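Local coordinates for protein cystathionine gamma-synthase (PDB 6LD7) that probably binds pyridoxal phosphate and, as in its family, probably makes cystathionine from an activated homoserine and cysteine on the route to methionine, at residues C[263-268]-C[375-380]; C[272-277]-C[309-314]; C[278-283]-C[389-394]; C[327-332]-C[384-389]. The protein carries 1 engineered substitution. All coordinates share one frame; numbering follows the deposited sequence. Where two conformers were deposited one is given.

Overall arrangement
All four contacts lie on the same side of the chain's centre, in the C-terminal part of the fold where helices 259-277 and 380-396 meet a five-stranded mixed sheet. Contacts 1 and 2 use the first helix, contacts 3 and 4 the second, sharing Ala389. Neighbouring centres are 11 to 13 Å apart, and contacts 1 and 3 mark the extremes at about 21 Å. Along the chain, contact 2 is nested inside the loop closed by contact 1, contact 4 inside that of contact 3; contact 1 crosses contacts 3 and 4, contact 2 crosses contact 3, and contact 2 closes before contact 4 opens. These interleaved closures tie the last helix back to earlier segments, and contacts 1 and 4 also touch a second subunit.

Contact 1 of 4, residues C[263-268]-C[375-380]; sequences LRVHQE and IGIESA
Val265 and His266, on helix 259-277, pack against Ile375, Gly376 and Ile377 in a buried helix-to-loop contact, just where the chain leaves strand 370-374 on its way to helix 380-396. The imidazole is engaged in two ways. At its edge, His266 ND1 donates to Ile375 O at 2.7 Å, with an N-H...O angle of 152°; the hydrogen arrives in the carbonyl plane on a lone pair, although the oxygen sits somewhat out of the ring plane. Over one face, Ile377 CG2 stands almost on the ring normal, 3.6 Å from the centroid of the His266 ring, a clean CH-pi contact. Ile377 carries CG1 between its backbone N and carbonyl carbon (chi1 68°), while the CG2 branch, anti to the carbonyl carbon, is the one laid on the imidazole. One residue back, Val265 CG1 meets Ile377 CB at 3.7 Å, the two side chains crossing at about a right angle. Bond and methyl together probably hold the ring in its rotation, and Tyr210, which follows in sequence Lys209, the residue predicted to carry the cofactor, adds an edge-to-face neighbour. Asn269 ND2 binds the carbonyls of Gly376 and Glu378, and Glu378 forms a salt bridge with Arg22 of the second subunit. A loop joining strand to helix and packed on a long helix in this way is part of the C-terminal domain of fold-type I pyridoxal phosphate enzymes, here at a subunit interface.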
loop_
_atom_site.group_PDB
_atom_site.type_symbol
_atom_site.label_atom_id
_atom_site.label_comp_id
_atom_site.label_asym_id
_atom_site.label_seq_id
_atom_site.Cartn_x
_atom_site.Cartn_y
_atom_site.Cartn_z
ATOM N N LEU C 263 -2.762 22.384 -10.837
ATOM C CA LEU C 263 -2.497 23.152 -12.120
ATOM C C LEU C 263 -2.724 24.669 -11.888
ATOM O O LEU C 263 -2.061 25.485 -12.546
ATOM C CB LEU C 263 -3.412 22.617 -13.222
ATOM C CG LEU C 263 -2.917 21.298 -13.828
ATOM C CD1 LEU C 263 -3.963 20.728 -14.752
ATOM C CD2 LEU C 263 -1.536 21.385 -14.493
ATOM N N ARG C 264 -3.638 25.074 -11.054
ATOM C CA ARG C 264 -3.781 26.546 -10.803
ATOM C C ARG C 264 -2.470 27.093 -10.250
ATOM O O ARG C 264 -2.015 28.102 -10.725
ATOM C CB ARG C 264 -4.859 26.847 -9.793
ATOM C CG ARG C 264 -6.264 26.542 -10.325
ATOM C CD ARG C 264 -7.058 26.704 -9.052
ATOM N NE ARG C 264 -8.408 26.259 -9.168
ATOM C CZ ARG C 264 -9.459 26.964 -8.782
ATOM N NH1 ARG C 264 -9.306 28.176 -8.339
ATOM N NH2 ARG C 264 -10.664 26.470 -8.932
ATOM N N VAL C 265 -1.817 26.387 -9.343
ATOM C CA VAL C 265 -0.553 26.889 -8.761
ATOM C C VAL C 265 0.567 26.690 -9.790
ATOM O O VAL C 265 1.405 27.583 -9.923
ATOM C CB VAL C 265 -0.265 26.222 -7.422
ATOM C CG1 VAL C 265 1.064 26.728 -6.876
ATOM C CG2 VAL C 265 -1.406 26.427 -6.456
ATOM N N HIS C 266 0.649 25.505 -10.457
ATOM C CA HIS C 266 1.716 25.246 -11.426
ATOM C C HIS C 266 1.710 26.439 -12.412
ATOM O O HIS C 266 2.766 26.957 -12.785
ATOM C CB HIS C 266 1.435 23.950 -12.242
ATOM C CG HIS C 266 1.731 22.656 -11.572
ATOM N ND1 HIS C 266 3.026 22.270 -11.307
ATOM C CD2 HIS C 266 0.941 21.601 -11.313
ATOM C CE1 HIS C 266 2.982 21.077 -10.768
ATOM N NE2 HIS C 266 1.731 20.621 -10.792
ATOM N N GLN C 267 0.545 26.786 -12.933
ATOM C CA GLN C 267 0.498 27.801 -14.039
ATOM C C GLN C 267 0.778 29.229 -13.513
ATOM O O GLN C 267 1.437 30.032 -14.242
ATOM C CB GLN C 267 -0.833 27.700 -14.759
ATOM C CG GLN C 267 -0.932 26.441 -15.587
ATOM C CD GLN C 267 -2.191 26.418 -16.413
ATOM O OE1 GLN C 267 -2.170 26.490 -17.662
ATOM N NE2 GLN C 267 -3.303 26.307 -15.718
ATOM N N GLU C 268 0.359 29.545 -12.301
ATOM C CA GLU C 268 0.738 30.830 -11.648
ATOM C C GLU C 268 2.264 30.914 -11.545
ATOM O O GLU C 268 2.853 31.917 -11.940
ATOM C CB GLU C 268 0.093 30.934 -10.276
ATOM C CG GLU C 268 0.432 32.225 -9.605
ATOM C CD GLU C 268 -0.049 32.444 -8.156
ATOM O OE1 GLU C 268 0.503 33.341 -7.443
ATOM O OE2 GLU C 268 -1.010 31.796 -7.757
ATOM N N ILE C 375 7.860 23.030 -13.674
ATOM C CA ILE C 375 7.604 23.965 -12.557
ATOM C C ILE C 375 6.527 23.358 -11.671
ATOM O O ILE C 375 5.442 22.966 -12.146
ATOM C CB ILE C 375 7.272 25.338 -13.127
ATOM C CG1 ILE C 375 8.549 25.873 -13.800
ATOM C CG2 ILE C 375 6.737 26.278 -12.051
ATOM C CD1 ILE C 375 8.272 26.861 -14.839
ATOM N N GLY C 376 6.893 23.231 -10.415
ATOM C CA GLY C 376 6.020 22.652 -9.378
ATOM C C GLY C 376 5.127 23.689 -8.704
ATOM O O GLY C 376 4.809 24.761 -9.331
ATOM N N ILE C 377 4.666 23.337 -7.494
ATOM C CA ILE C 377 3.700 24.142 -6.735
ATOM C C ILE C 377 4.287 24.714 -5.442
ATOM O O ILE C 377 3.464 25.195 -4.576
ATOM C CB ILE C 377 2.449 23.328 -6.468
ATOM C CG1 ILE C 377 2.683 22.164 -5.509
ATOM C CG2 ILE C 377 1.893 22.902 -7.788
ATOM C CD1 ILE C 377 1.419 21.509 -5.105
ATOM N N GLU C 378 5.591 24.860 -5.400
ATOM C CA GLU C 378 6.267 25.604 -4.321
ATOM C C GLU C 378 5.832 27.066 -4.417
ATOM O O GLU C 378 5.333 27.482 -5.455
ATOM C CB GLU C 378 7.787 25.541 -4.515
ATOM C CG GLU C 378 8.354 24.150 -4.421
ATOM C CD GLU C 378 8.503 23.393 -5.724
ATOM O OE1 GLU C 378 7.917 23.823 -6.699
ATOM O OE2 GLU C 378 9.126 22.322 -5.724
ATOM N N SER C 379 6.208 27.899 -3.468
ATOM C CA SER C 379 5.744 29.313 -3.547
ATOM C C SER C 379 6.554 30.031 -4.630
ATOM O O SER C 379 7.823 29.841 -4.726
ATOM C CB SER C 379 5.813 29.971 -2.232
ATOM O OG SER C 379 7.157 30.233 -1.965
ATOM N N ALA C 380 5.852 30.797 -5.459
ATOM C CA ALA C 380 6.502 31.557 -6.542
ATOM C C ALA C 380 7.719 32.301 -6.002
ATOM O O ALA C 380 8.782 32.343 -6.673
ATOM C CB ALA C 380 5.520 32.505 -7.141
#

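Contact 2 of 4, residues C[272-277]-C[309-314]; sequences AIAELL and AMMSFE
The helical turn bearing Ile273, Ala274 and Leu277 runs almost parallel to the strand bearing Met311 and Phe313, 11° between their directions and 10.3 Å between the axes at closest approach. Met311 and Phe313 both turn toward the helix, while Ser312 between them turns away and bonds Pro160 O, the ordinary alternation of a strand, here one buried on both faces. Met311 does much of the bridging. Its chain is extended as far as the sulphur and then bends, chi3 62°, which turns CE toward Ala274. The sulphur, Met311 SD, packs on Ile273 CG2 at 4.0 Å, and the methyl, Met311 CE, on Ala274 CB at 3.9 Å; the small alanine lets the methyl come close to the helix backbone. Leu277 uses a single branch for both strand residues. Its CD1 lies over a face of the Phe313 ring, a CH-pi contact 4.1 Å from the centroid and displaced toward one side of the ring, where Leu277 CD1 comes within 3.6 Å of Phe313 CD1. Leu277 and Phe313 cross at about a right angle. The same methyl also reaches Met311 SD at 4.2 Å, touching sulphur and ring alike. Val286 and Val283 of the adjacent strand extend the apolar layer, and Leu387 of helix 380-396 meets Ile273. This is alpha/beta packing: a helix on one face of a sheet, in the C-terminal domain of this PLP-enzyme fold.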
loop_
_atom_site.group_PDB
_atom_site.type_symbol
_atom_site.label_atom_id
_atom_site.label_comp_id
_atom_site.label_asym_id
_atom_site.label_seq_id
_atom_site.Cartn_x
_atom_site.Cartn_y
_atom_site.Cartn_z
ATOM N N ALA C 272 4.969 33.457 -13.708
ATOM C CA ALA C 272 5.959 34.308 -13.008
ATOM C C ALA C 272 7.369 33.967 -13.479
ATOM O O ALA C 272 8.130 34.854 -13.667
ATOM C CB ALA C 272 5.803 34.156 -11.544
ATOM N N ILE C 273 7.681 32.697 -13.774
ATOM C CA ILE C 273 9.061 32.340 -14.063
ATOM C C ILE C 273 9.322 32.812 -15.468
ATOM O O ILE C 273 10.462 33.284 -15.765
ATOM C CB ILE C 273 9.298 30.833 -13.835
ATOM C CG1 ILE C 273 9.365 30.585 -12.332
ATOM C CG2 ILE C 273 10.548 30.383 -14.522
ATOM C CD1 ILE C 273 9.179 29.162 -11.901
ATOM N N ALA C 274 8.367 32.628 -16.349
ATOM C CA ALA C 274 8.505 33.085 -17.761
ATOM C C ALA C 274 8.738 34.603 -17.797
ATOM O O ALA C 274 9.599 35.056 -18.565
ATOM C CB ALA C 274 7.293 32.703 -18.584
ATOM N N GLU C 275 8.001 35.377 -17.019
ATOM C CA GLU C 275 8.308 36.825 -16.867
ATOM C C GLU C 275 9.783 37.037 -16.441
ATOM O O GLU C 275 10.366 37.997 -16.918
ATOM C CB GLU C 275 7.443 37.519 -15.803
ATOM C CG GLU C 275 6.187 38.164 -16.313
ATOM C CD GLU C 275 6.165 39.680 -16.228
ATOM O OE1 GLU C 275 7.136 40.283 -16.678
ATOM O OE2 GLU C 275 5.171 40.254 -15.670
ATOM N N LEU C 276 10.339 36.329 -15.445
ATOM C CA LEU C 276 11.751 36.606 -15.024
ATOM C C LEU C 276 12.695 36.251 -16.185
ATOM O O LEU C 276 13.624 36.995 -16.475
ATOM C CB LEU C 276 12.081 35.743 -13.820
ATOM C CG LEU C 276 13.563 35.668 -13.463
ATOM C CD1 LEU C 276 13.960 36.978 -12.734
ATOM C CD2 LEU C 276 13.844 34.458 -12.579
ATOM N N LEU C 277 12.472 35.127 -16.866
ATOM C CA LEU C 277 13.485 34.578 -17.799
ATOM C C LEU C 277 13.403 35.351 -19.128
ATOM O O LEU C 277 14.422 35.591 -19.735
ATOM C CB LEU C 277 13.263 33.086 -18.044
ATOM C CG LEU C 277 13.467 32.182 -16.839
ATOM C CD1 LEU C 277 13.216 30.764 -17.254
ATOM C CD2 LEU C 277 14.857 32.315 -16.225
ATOM N N ALA C 309 2.910 24.421 -17.557
ATOM C CA ALA C 309 3.971 24.693 -16.579
ATOM C C ALA C 309 5.280 24.027 -16.998
ATOM O O ALA C 309 6.184 23.931 -16.175
ATOM C CB ALA C 309 3.477 24.294 -15.216
ATOM N N MET C 310 5.395 23.573 -18.230
ATOM C CA MET C 310 6.703 23.177 -18.823
ATOM C C MET C 310 7.244 24.353 -19.627
ATOM O O MET C 310 6.509 24.983 -20.364
ATOM C CB MET C 310 6.565 21.991 -19.781
ATOM C CG MET C 310 5.957 20.726 -19.126
ATOM S SD MET C 310 6.969 20.102 -17.741
ATOM C CE MET C 310 8.461 19.803 -18.725
ATOM N N MET C 311 8.520 24.577 -19.506
ATOM C CA MET C 311 9.221 25.531 -20.359
ATOM C C MET C 311 10.700 25.154 -20.427
ATOM O O MET C 311 11.229 24.382 -19.585
ATOM C CB MET C 311 9.035 26.964 -19.823
ATOM C CG MET C 311 9.856 27.303 -18.655
ATOM S SD MET C 311 9.527 29.049 -18.108
ATOM C CE MET C 311 7.793 28.934 -17.678
ATOM N N SER C 312 11.328 25.668 -21.453
ATOM C CA SER C 312 12.783 25.602 -21.676
ATOM C C SER C 312 13.331 26.991 -21.908
ATOM O O SER C 312 12.598 27.830 -22.397
ATOM C CB SER C 312 13.087 24.685 -22.861
ATOM O OG SER C 312 12.735 23.382 -22.489
ATOM N N PHE C 313 14.638 27.144 -21.730
ATOM C CA PHE C 313 15.356 28.396 -21.951
ATOM C C PHE C 313 16.836 28.078 -22.216
ATOM O O PHE C 313 17.396 27.070 -21.705
ATOM C CB PHE C 313 15.066 29.355 -20.770
ATOM C CG PHE C 313 15.807 29.047 -19.498
ATOM C CD1 PHE C 313 15.315 28.125 -18.622
ATOM C CD2 PHE C 313 17.060 29.572 -19.266
ATOM C CE1 PHE C 313 16.012 27.767 -17.492
ATOM C CE2 PHE C 313 17.760 29.238 -18.116
ATOM C CZ PHE C 313 17.213 28.369 -17.212
ATOM N N GLU C 314 17.430 28.866 -23.096
ATOM C CA GLU C 314 18.871 28.811 -23.457
ATOM C C GLU C 314 19.632 29.797 -22.602
ATOM O O GLU C 314 19.317 30.975 -22.643
ATOM C CB GLU C 314 19.057 29.159 -24.918
ATOM C CG GLU C 314 18.635 28.001 -25.773
ATOM C CD GLU C 314 18.573 28.301 -27.246
ATOM O OE1 GLU C 314 17.955 27.460 -27.975
ATOM O OE2 GLU C 314 19.169 29.369 -27.640
#

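Contact 3 of 4, residues C[278-283]-C[389-394]; sequences DGHAMV and AGLSRA
Leu391, on helix 380-396, reaches tip to tip toward His280 in the loop that leads from helix 259-277 into strand 283-287. Its CB already lies beside the imidazole, 4.0 Å from His280 CE1. Beyond CG, which is anti to the carbonyl carbon (chi1 -73°), the two branches part. CD1 continues the extended chain and sits over the centre of the His280 ring, 3.6 Å from the centroid and close to the ring normal, a CH-pi contact. CD2 goes to apolar side chains at the end of the turn and the start of the strand: Leu391 CD2 meets Val283 CG2 at 4.0 Å and Met282 CB at 4.1 Å. The loop ends in a type I beta turn from His280 to Val283, closed by Val283 N bonding His280 O, and this turn feeds the edge strand of the C-terminal sheet; Leu391 thus packs the last long helix onto the turn, with Phe325 and Leu315 among its other neighbours. The imidazole is held within the turn as well. Met282 N donates to His280 ND1 at 2.9 Å, a nearly straight bond of 175° in the ring plane, so ND1 acts as acceptor while the methyl occupies a face. Met282 then carries the contact one helical turn on: its CG passes Leu391 O, and its chain, bent at chi2 and chi3, puts Met282 CE 3.7 Å from Ala394 CB.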
loop_
_atom_site.group_PDB
_atom_site.type_symbol
_atom_site.label_atom_id
_atom_site.label_comp_id
_atom_site.label_asym_id
_atom_site.label_seq_id
_atom_site.Cartn_x
_atom_site.Cartn_y
_atom_site.Cartn_z
ATOM N N ASP C 278 12.239 35.740 -19.571
ATOM C CA ASP C 278 12.107 36.351 -20.906
ATOM C C ASP C 278 12.744 37.760 -20.917
ATOM O O ASP C 278 12.262 38.612 -20.206
ATOM C CB ASP C 278 10.643 36.487 -21.295
ATOM C CG ASP C 278 10.447 37.002 -22.716
ATOM O OD1 ASP C 278 11.182 36.581 -23.630
ATOM O OD2 ASP C 278 9.498 37.735 -22.921
ATOM N N GLY C 279 13.737 37.974 -21.759
ATOM C CA GLY C 279 14.516 39.224 -21.814
ATOM C C GLY C 279 15.534 39.358 -20.680
ATOM O O GLY C 279 16.173 40.336 -20.667
ATOM N N HIS C 280 15.736 38.420 -19.750
ATOM C CA HIS C 280 16.851 38.529 -18.782
ATOM C C HIS C 280 18.154 38.492 -19.590
ATOM O O HIS C 280 18.252 37.755 -20.598
ATOM C CB HIS C 280 16.766 37.438 -17.724
ATOM C CG HIS C 280 17.762 37.551 -16.629
ATOM N ND1 HIS C 280 19.100 37.291 -16.852
ATOM C CD2 HIS C 280 17.624 37.874 -15.314
ATOM C CE1 HIS C 280 19.759 37.426 -15.716
ATOM N NE2 HIS C 280 18.883 37.811 -14.764
ATOM N N ALA C 281 19.162 39.211 -19.140
ATOM C CA ALA C 281 20.438 39.341 -19.872
ATOM C C ALA C 281 21.112 37.977 -20.032
ATOM O O ALA C 281 21.836 37.826 -20.942
ATOM C CB ALA C 281 21.340 40.345 -19.126
ATOM N N MET C 282 20.942 37.020 -19.128
ATOM C CA MET C 282 21.692 35.744 -19.222
ATOM C C MET C 282 20.914 34.727 -20.069
ATOM O O MET C 282 21.380 33.610 -20.199
ATOM C CB MET C 282 21.935 35.199 -17.811
ATOM C CG MET C 282 23.049 35.932 -17.065
ATOM S SD MET C 282 24.592 35.746 -18.030
ATOM C CE MET C 282 24.895 33.984 -17.953
ATOM N N VAL C 283 19.733 35.073 -20.581
ATOM C CA VAL C 283 18.847 34.101 -21.288
ATOM C C VAL C 283 18.652 34.552 -22.738
ATOM O O VAL C 283 18.082 35.623 -22.917
ATOM C CB VAL C 283 17.492 34.022 -20.568
ATOM C CG1 VAL C 283 16.550 33.076 -21.268
ATOM C CG2 VAL C 283 17.633 33.609 -19.126
ATOM N N ALA C 389 19.424 33.341 -8.250
ATOM C CA ALA C 389 20.805 33.034 -7.762
ATOM C C ALA C 389 21.473 32.094 -8.789
ATOM O O ALA C 389 22.695 32.204 -9.059
ATOM C CB ALA C 389 20.791 32.500 -6.332
ATOM N N GLY C 390 20.699 31.283 -9.498
ATOM C CA GLY C 390 21.278 30.446 -10.567
ATOM C C GLY C 390 21.779 31.318 -11.737
ATOM O O GLY C 390 22.881 31.102 -12.217
ATOM N N LEU C 391 21.010 32.312 -12.155
ATOM C CA LEU C 391 21.394 33.188 -13.293
ATOM C C LEU C 391 22.643 34.017 -12.912
ATOM O O LEU C 391 23.533 34.244 -13.747
ATOM C CB LEU C 391 20.195 34.081 -13.573
ATOM C CG LEU C 391 19.011 33.383 -14.250
ATOM C CD1 LEU C 391 17.855 34.351 -14.380
ATOM C CD2 LEU C 391 19.392 32.829 -15.608
ATOM N N SER C 392 22.747 34.358 -11.635
ATOM C CA SER C 392 23.898 35.078 -11.045
ATOM C C SER C 392 25.177 34.217 -11.005
ATOM O O SER C 392 26.225 34.668 -11.498
ATOM C CB SER C 392 23.457 35.541 -9.705
ATOM O OG SER C 392 24.504 36.190 -9.108
ATOM N N ARG C 393 25.099 32.976 -10.538
ATOM C CA ARG C 393 26.248 32.048 -10.652
ATOM C C ARG C 393 26.691 31.900 -12.102
ATOM O O ARG C 393 27.967 31.918 -12.343
ATOM C CB ARG C 393 25.951 30.633 -10.209
ATOM C CG ARG C 393 25.864 30.401 -8.709
ATOM C CD ARG C 393 25.477 28.885 -8.642
ATOM N NE ARG C 393 24.415 29.087 -7.765
ATOM C CZ ARG C 393 23.157 28.778 -7.755
ATOM N NH1 ARG C 393 22.511 27.963 -8.540
ATOM N NH2 ARG C 393 22.551 29.376 -6.772
ATOM N N ALA C 394 25.745 31.720 -13.022
ATOM C CA ALA C 394 26.061 31.586 -14.466
ATOM C C ALA C 394 26.783 32.848 -14.983
ATOM O O ALA C 394 27.717 32.720 -15.734
ATOM C CB ALA C 394 24.810 31.374 -15.294
#

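Contact 4 of 4, residues C[327-332]-C[384-389]; sequences DGLRYF and LIDLRA
Asp386 of helix 380-396 pushes its carboxylate into the loop 327-332 and takes two consecutive backbone N-H groups, those of Arg330 and Tyr331. Arg330 N donates to Asp386 OD1 at 2.8 Å, practically straight at 177°, and OD1 accepts with its syn lone pair, on the side of the other oxygen. Tyr331 N reaches Asp386 OD2 at 2.7 Å, more bent at 148° and coming from above the carboxylate plane. The aspartate adopts an unusual chi1 of -148°, away from the staggered positions, to put its CG there. Three side chains then frame the group. Phe332 presents a ring edge: its CD1 is 3.5 Å from Asp386 OD2, which lies in the ring plane, and ring and carboxylate are only moderately tilted from each other. Tyr331 crosses obliquely, its CD2 at 3.9 Å from Asp386 CB. Leu329 runs across at about a right angle, with its CD2 at 3.9 Å from Asp386 OD2. Arg330 does not bring its guanidinium to the acid; its chain bends at chi3, and it is CB that lies over a face of the Tyr331 ring. On the neighbouring helix position, Leu387 CD2 touches Phe332 CE1 at 3.8 Å, an off-centre CH-pi contact. Tyr331 also packs on Cys14 of the second subunit. The chemistry is that of a buried carboxylate serving as anchor for a loop: two main-chain donors and an aromatic C-H edge would probably stabilise its negative charge, without direct pairing to the arginine beside it.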
loop_
_atom_site.group_PDB
_atom_site.type_symbol
_atom_site.label_atom_id
_atom_site.label_comp_id
_atom_site.label_asym_id
_atom_site.label_seq_id
_atom_site.Cartn_x
_atom_site.Cartn_y
_atom_site.Cartn_z
ATOM N N ASP C 327 24.413 24.072 -10.241
ATOM C CA ASP C 327 25.193 23.681 -9.052
ATOM C C ASP C 327 24.400 24.013 -7.789
ATOM O O ASP C 327 23.903 23.089 -7.194
ATOM C CB ASP C 327 26.590 24.295 -9.031
ATOM C CG ASP C 327 27.499 23.653 -7.999
ATOM O OD1 ASP C 327 26.998 22.830 -7.247
ATOM O OD2 ASP C 327 28.692 23.991 -7.968
ATOM N N GLY C 328 24.268 25.208 -7.288
ATOM C CA GLY C 328 23.493 25.220 -6.004
ATOM C C GLY C 328 21.960 25.448 -6.040
ATOM O O GLY C 328 21.445 26.026 -5.066
ATOM N N LEU C 329 21.176 24.935 -6.994
ATOM C CA LEU C 329 19.703 25.106 -6.989
ATOM C C LEU C 329 19.118 24.421 -5.759
ATOM O O LEU C 329 19.469 23.258 -5.519
ATOM C CB LEU C 329 19.156 24.468 -8.259
ATOM C CG LEU C 329 19.420 25.266 -9.531
ATOM C CD1 LEU C 329 18.936 24.467 -10.717
ATOM C CD2 LEU C 329 18.749 26.623 -9.484
ATOM N N ARG C 330 18.344 25.114 -4.938
ATOM C CA ARG C 330 17.752 24.506 -3.716
ATOM C C ARG C 330 16.356 23.939 -3.965
ATOM O O ARG C 330 15.933 23.053 -3.216
ATOM C CB ARG C 330 17.707 25.552 -2.611
ATOM C CG ARG C 330 19.034 26.289 -2.398
ATOM C CD ARG C 330 18.915 27.298 -1.236
ATOM N NE ARG C 330 18.844 26.489 -0.015
ATOM C CZ ARG C 330 17.843 26.419 0.890
ATOM N NH1 ARG C 330 16.768 27.191 0.849
ATOM N NH2 ARG C 330 17.954 25.564 1.890
ATOM N N TYR C 331 15.645 24.367 -5.001
ATOM C CA TYR C 331 14.201 24.020 -5.101
ATOM C C TYR C 331 13.886 23.384 -6.450
ATOM O O TYR C 331 12.727 23.100 -6.705
ATOM C CB TYR C 331 13.319 25.246 -4.805
ATOM C CG TYR C 331 13.656 25.952 -3.523
ATOM C CD1 TYR C 331 13.762 25.265 -2.309
ATOM C CD2 TYR C 331 13.764 27.321 -3.513
ATOM C CE1 TYR C 331 14.083 25.925 -1.128
ATOM C CE2 TYR C 331 14.089 28.004 -2.355
ATOM C CZ TYR C 331 14.249 27.310 -1.172
ATOM O OH TYR C 331 14.502 28.094 -0.099
ATOM N N PHE C 332 14.883 23.109 -7.279
ATOM C CA PHE C 332 14.717 22.371 -8.555
ATOM C C PHE C 332 15.626 21.145 -8.462
ATOM O O PHE C 332 16.810 21.309 -8.278
ATOM C CB PHE C 332 15.128 23.214 -9.760
ATOM C CG PHE C 332 14.223 24.375 -10.109
ATOM C CD1 PHE C 332 14.246 25.553 -9.359
ATOM C CD2 PHE C 332 13.223 24.231 -11.044
ATOM C CE1 PHE C 332 13.392 26.595 -9.642
ATOM C CE2 PHE C 332 12.349 25.278 -11.323
ATOM C CZ PHE C 332 12.421 26.439 -10.597
ATOM N N LEU C 384 11.566 31.887 -7.639
ATOM C CA LEU C 384 12.229 33.057 -8.298
ATOM C C LEU C 384 13.572 33.417 -7.623
ATOM O O LEU C 384 14.565 33.673 -8.321
ATOM C CB LEU C 384 11.303 34.258 -8.269
ATOM C CG LEU C 384 10.031 34.163 -9.098
ATOM C CD1 LEU C 384 9.145 35.346 -8.760
ATOM C CD2 LEU C 384 10.338 34.165 -10.565
ATOM N N ILE C 385 13.654 33.345 -6.318
ATOM C CA ILE C 385 14.946 33.581 -5.599
ATOM C C ILE C 385 15.968 32.529 -6.063
ATOM O O ILE C 385 17.109 32.878 -6.478
ATOM C CB ILE C 385 14.689 33.489 -4.090
ATOM C CG1 ILE C 385 13.910 34.722 -3.588
ATOM C CG2 ILE C 385 16.014 33.264 -3.345
ATOM C CD1 ILE C 385 13.362 34.496 -2.160
ATOM N N ASP C 386 15.540 31.270 -6.129
ATOM C CA ASP C 386 16.424 30.171 -6.601
ATOM C C ASP C 386 16.900 30.421 -8.028
ATOM O O ASP C 386 18.143 30.283 -8.262
ATOM C CB ASP C 386 15.714 28.827 -6.472
ATOM C CG ASP C 386 16.608 27.619 -6.180
ATOM O OD1 ASP C 386 17.705 27.790 -5.551
ATOM O OD2 ASP C 386 16.171 26.487 -6.559
ATOM N N LEU C 387 16.012 30.792 -8.958
ATOM C CA LEU C 387 16.459 31.027 -10.358
ATOM C C LEU C 387 17.353 32.272 -10.487
ATOM O O LEU C 387 18.376 32.236 -11.277
ATOM C CB LEU C 387 15.267 31.110 -11.297
ATOM C CG LEU C 387 14.448 29.835 -11.418
ATOM C CD1 LEU C 387 13.140 30.131 -12.103
ATOM C CD2 LEU C 387 15.201 28.738 -12.154
ATOM N N ARG C 388 16.981 33.384 -9.851
ATOM C CA ARG C 388 17.899 34.547 -9.815
ATOM C C ARG C 388 19.276 34.127 -9.315
ATOM O O ARG C 388 20.230 34.615 -9.843
ATOM C CB ARG C 388 17.418 35.659 -8.882
ATOM C CG ARG C 388 16.237 36.427 -9.446
ATOM C CD ARG C 388 16.001 37.677 -8.578
ATOM N NE ARG C 388 14.632 37.893 -8.846
ATOM C CZ ARG C 388 13.597 37.633 -8.043
ATOM N NH1 ARG C 388 13.707 37.295 -6.774
ATOM N NH2 ARG C 388 12.419 37.802 -8.568
ATOM N N ALA C 389 19.424 33.341 -8.250
ATOM C CA ALA C 389 20.805 33.034 -7.762
ATOM C C ALA C 389 21.473 32.094 -8.789
ATOM O O ALA C 389 22.695 32.204 -9.059
ATOM C CB ALA C 389 20.791 32.500 -6.332
#